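Local coordinates for beta-lactamase Mb2281c (Mycobacterium bovis, PDB 3I7J), which probably hydrolyses beta-lactams or related amide or ester substrates, as a member of the serine beta-lactamase and penicillin-binding protein family, at residues 47-52 with 121-126. Numbering follows the deposited sequence.
Sequences ARAAQV and RYLTEA
Helix 42-56, which begins just after the serine of a probable SxxK motif (Ser40, Lys43), packs here through Ala49 and Val52 against Tyr122, Leu123 and Ala126 of helix 119-131, within the helical part of the beta-lactamase fold. The two axes cross at 74° and approach to 9.4 Å. Ala49 suits the crossing because its lone methyl lets the backbones come near, its CA lying 5.5 Å from that of Leu123. That methyl, Ala49 CB, meets Leu123 CD1 at 4.0 Å, a branched end reaching back toward the first helix.

The Tyr122 side chain comes across Val52 at a slant, its CG anti to the backbone N (chi1 -176°). The edge of the ring meets Ala49 O, Tyr122 CE2 lying 3.4 Å away with the oxygen near the ring plane. An aromatic C-H, slightly positive, is a fitting neighbour for a carbonyl oxygen. Beyond it Tyr122 OH lies 3.9 Å from Val52 C and hydrogen-bonds to Glu56, one turn further along helix 42-56.

One turn on from Ala49, Val52 points toward the partner helix and spreads its two methyls over Ala126. Val52 CG1, anti to the backbone N (chi1 173°), touches Ala126 CB at 3.9 Å, while Val52 CG2 lies 3.8 Å from Ala126 O. Ala126 has only a CB, which fits against the Val52 methyl.

The apolar contacts set no direction of their own; the bond from the Tyr122 hydroxyl to Glu56 adds a directional link between the same two helices and satisfies the phenol oxygen.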
loop_
_atom_site.group_PDB
_atom_site.type_symbol
_atom_site.label_atom_id
_atom_site.label_comp_id
_atom_site.label_asym_id
_atom_site.label_seq_id
_atom_site.Cartn_x
_atom_site.Cartn_y
_atom_site.Cartn_z
ATOM N N ALA A 47 6.534 -3.238 -0.667
ATOM C CA ALA A 47 6.623 -3.644 0.735
ATOM C C ALA A 47 6.486 -5.160 0.868
ATOM O O ALA A 47 7.209 -5.791 1.643
ATOM C CB ALA A 47 5.541 -2.962 1.547
ATOM N N ARG A 48 5.558 -5.746 0.116
ATOM C CA ARG A 48 5.361 -7.186 0.198
ATOM C C ARG A 48 6.587 -7.907 -0.347
ATOM O O ARG A 48 6.959 -8.984 0.135
ATOM C CB ARG A 48 4.118 -7.612 -0.577
ATOM C CG ARG A 48 3.674 -9.034 -0.272
ATOM C CD ARG A 48 3.334 -9.176 1.195
ATOM N NE ARG A 48 2.145 -9.992 1.409
ATOM C CZ ARG A 48 1.459 -10.000 2.543
ATOM N NH1 ARG A 48 0.392 -10.771 2.667
ATOM N NH2 ARG A 48 1.846 -9.225 3.553
ATOM N N ALA A 49 7.214 -7.309 -1.355
ATOM C CA ALA A 49 8.416 -7.882 -1.947
ATOM C C ALA A 49 9.547 -7.836 -0.914
ATOM O O ALA A 49 10.326 -8.787 -0.788
ATOM C CB ALA A 49 8.807 -7.104 -3.198
ATOM N N ALA A 50 9.630 -6.731 -0.168
ATOM C CA ALA A 50 10.660 -6.586 0.868
ATOM C C ALA A 50 10.405 -7.561 2.026
ATOM O O ALA A 50 11.340 -8.014 2.686
ATOM C CB ALA A 50 10.694 -5.153 1.393
ATOM N N GLN A 51 9.132 -7.863 2.267
ATOM C CA GLN A 51 8.748 -8.791 3.314
ATOM C C GLN A 51 9.167 -10.205 2.908
ATOM O O GLN A 51 9.658 -10.976 3.731
ATOM C CB GLN A 51 7.242 -8.740 3.542
ATOM C CG GLN A 51 6.776 -7.518 4.326
ATOM C CD GLN A 51 5.297 -7.249 4.132
ATOM O OE1 GLN A 51 4.510 -8.177 3.970
ATOM N NE2 GLN A 51 4.910 -5.977 4.152
ATOM N N VAL A 52 8.977 -10.539 1.636
ATOM C CA VAL A 52 9.368 -11.849 1.145
ATOM C C VAL A 52 10.892 -11.975 1.255
ATOM O O VAL A 52 11.404 -13.028 1.628
ATOM C CB VAL A 52 8.946 -12.058 -0.336
ATOM C CG1 VAL A 52 9.517 -13.375 -0.861
ATOM C CG2 VAL A 52 7.423 -12.077 -0.443
ATOM N N ARG A 121 12.494 -7.127 -11.426
ATOM C CA ARG A 121 12.397 -8.559 -11.652
ATOM C C ARG A 121 12.190 -9.290 -10.337
ATOM O O ARG A 121 11.512 -10.311 -10.296
ATOM C CB ARG A 121 13.663 -9.070 -12.345
ATOM C CG ARG A 121 13.742 -10.578 -12.489
ATOM C CD ARG A 121 15.077 -10.979 -13.089
ATOM N NE ARG A 121 15.237 -12.425 -13.181
ATOM C CZ ARG A 121 16.299 -13.024 -13.712
ATOM N NH1 ARG A 121 17.297 -12.296 -14.194
ATOM N NH2 ARG A 121 16.359 -14.350 -13.773
ATOM N N TYR A 122 12.768 -8.770 -9.259
ATOM C CA TYR A 122 12.606 -9.402 -7.959
ATOM C C TYR A 122 11.144 -9.316 -7.528
ATOM O O TYR A 122 10.586 -10.274 -6.985
ATOM C CB TYR A 122 13.481 -8.726 -6.900
ATOM C CG TYR A 122 13.404 -9.429 -5.563
ATOM C CD1 TYR A 122 14.236 -10.513 -5.278
ATOM C CD2 TYR A 122 12.432 -9.075 -4.620
ATOM C CE1 TYR A 122 14.099 -11.232 -4.098
ATOM C CE2 TYR A 122 12.287 -9.790 -3.434
ATOM C CZ TYR A 122 13.122 -10.869 -3.185
ATOM O OH TYR A 122 12.970 -11.605 -2.039
ATOM N N LEU A 123 10.528 -8.159 -7.761
ATOM C CA LEU A 123 9.121 -7.955 -7.407
ATOM C C LEU A 123 8.243 -8.989 -8.105
ATOM O O LEU A 123 7.372 -9.604 -7.487
ATOM C CB LEU A 123 8.668 -6.546 -7.819
ATOM C CG LEU A 123 7.152 -6.289 -7.816
ATOM C CD1 LEU A 123 6.571 -6.569 -6.432
ATOM C CD2 LEU A 123 6.884 -4.851 -8.222
ATOM N N THR A 124 8.485 -9.169 -9.398
ATOM C CA THR A 124 7.728 -10.110 -10.212
ATOM C C THR A 124 7.841 -11.541 -9.693
ATOM O O THR A 124 6.834 -12.203 -9.467
ATOM C CB THR A 124 8.216 -10.075 -11.679
ATOM O OG1 THR A 124 8.075 -8.747 -12.197
ATOM C CG2 THR A 124 7.416 -11.039 -12.543
ATOM N N GLU A 125 9.069 -12.006 -9.490
ATOM C CA GLU A 125 9.301 -13.366 -9.030
ATOM C C GLU A 125 8.904 -13.632 -7.588
ATOM O O GLU A 125 8.569 -14.760 -7.231
ATOM C CB GLU A 125 10.776 -13.742 -9.216
ATOM C CG GLU A 125 11.338 -13.406 -10.592
ATOM C CD GLU A 125 12.809 -13.775 -10.740
ATOM O OE1 GLU A 125 13.495 -13.945 -9.710
ATOM O OE2 GLU A 125 13.282 -13.881 -11.889
ATOM N N ALA A 126 8.930 -12.612 -6.744
ATOM C CA ALA A 126 8.592 -12.827 -5.341
ATOM C C ALA A 126 7.129 -12.582 -4.997
ATOM O O ALA A 126 6.608 -13.150 -4.035
ATOM C CB ALA A 126 9.481 -11.946 -4.463
#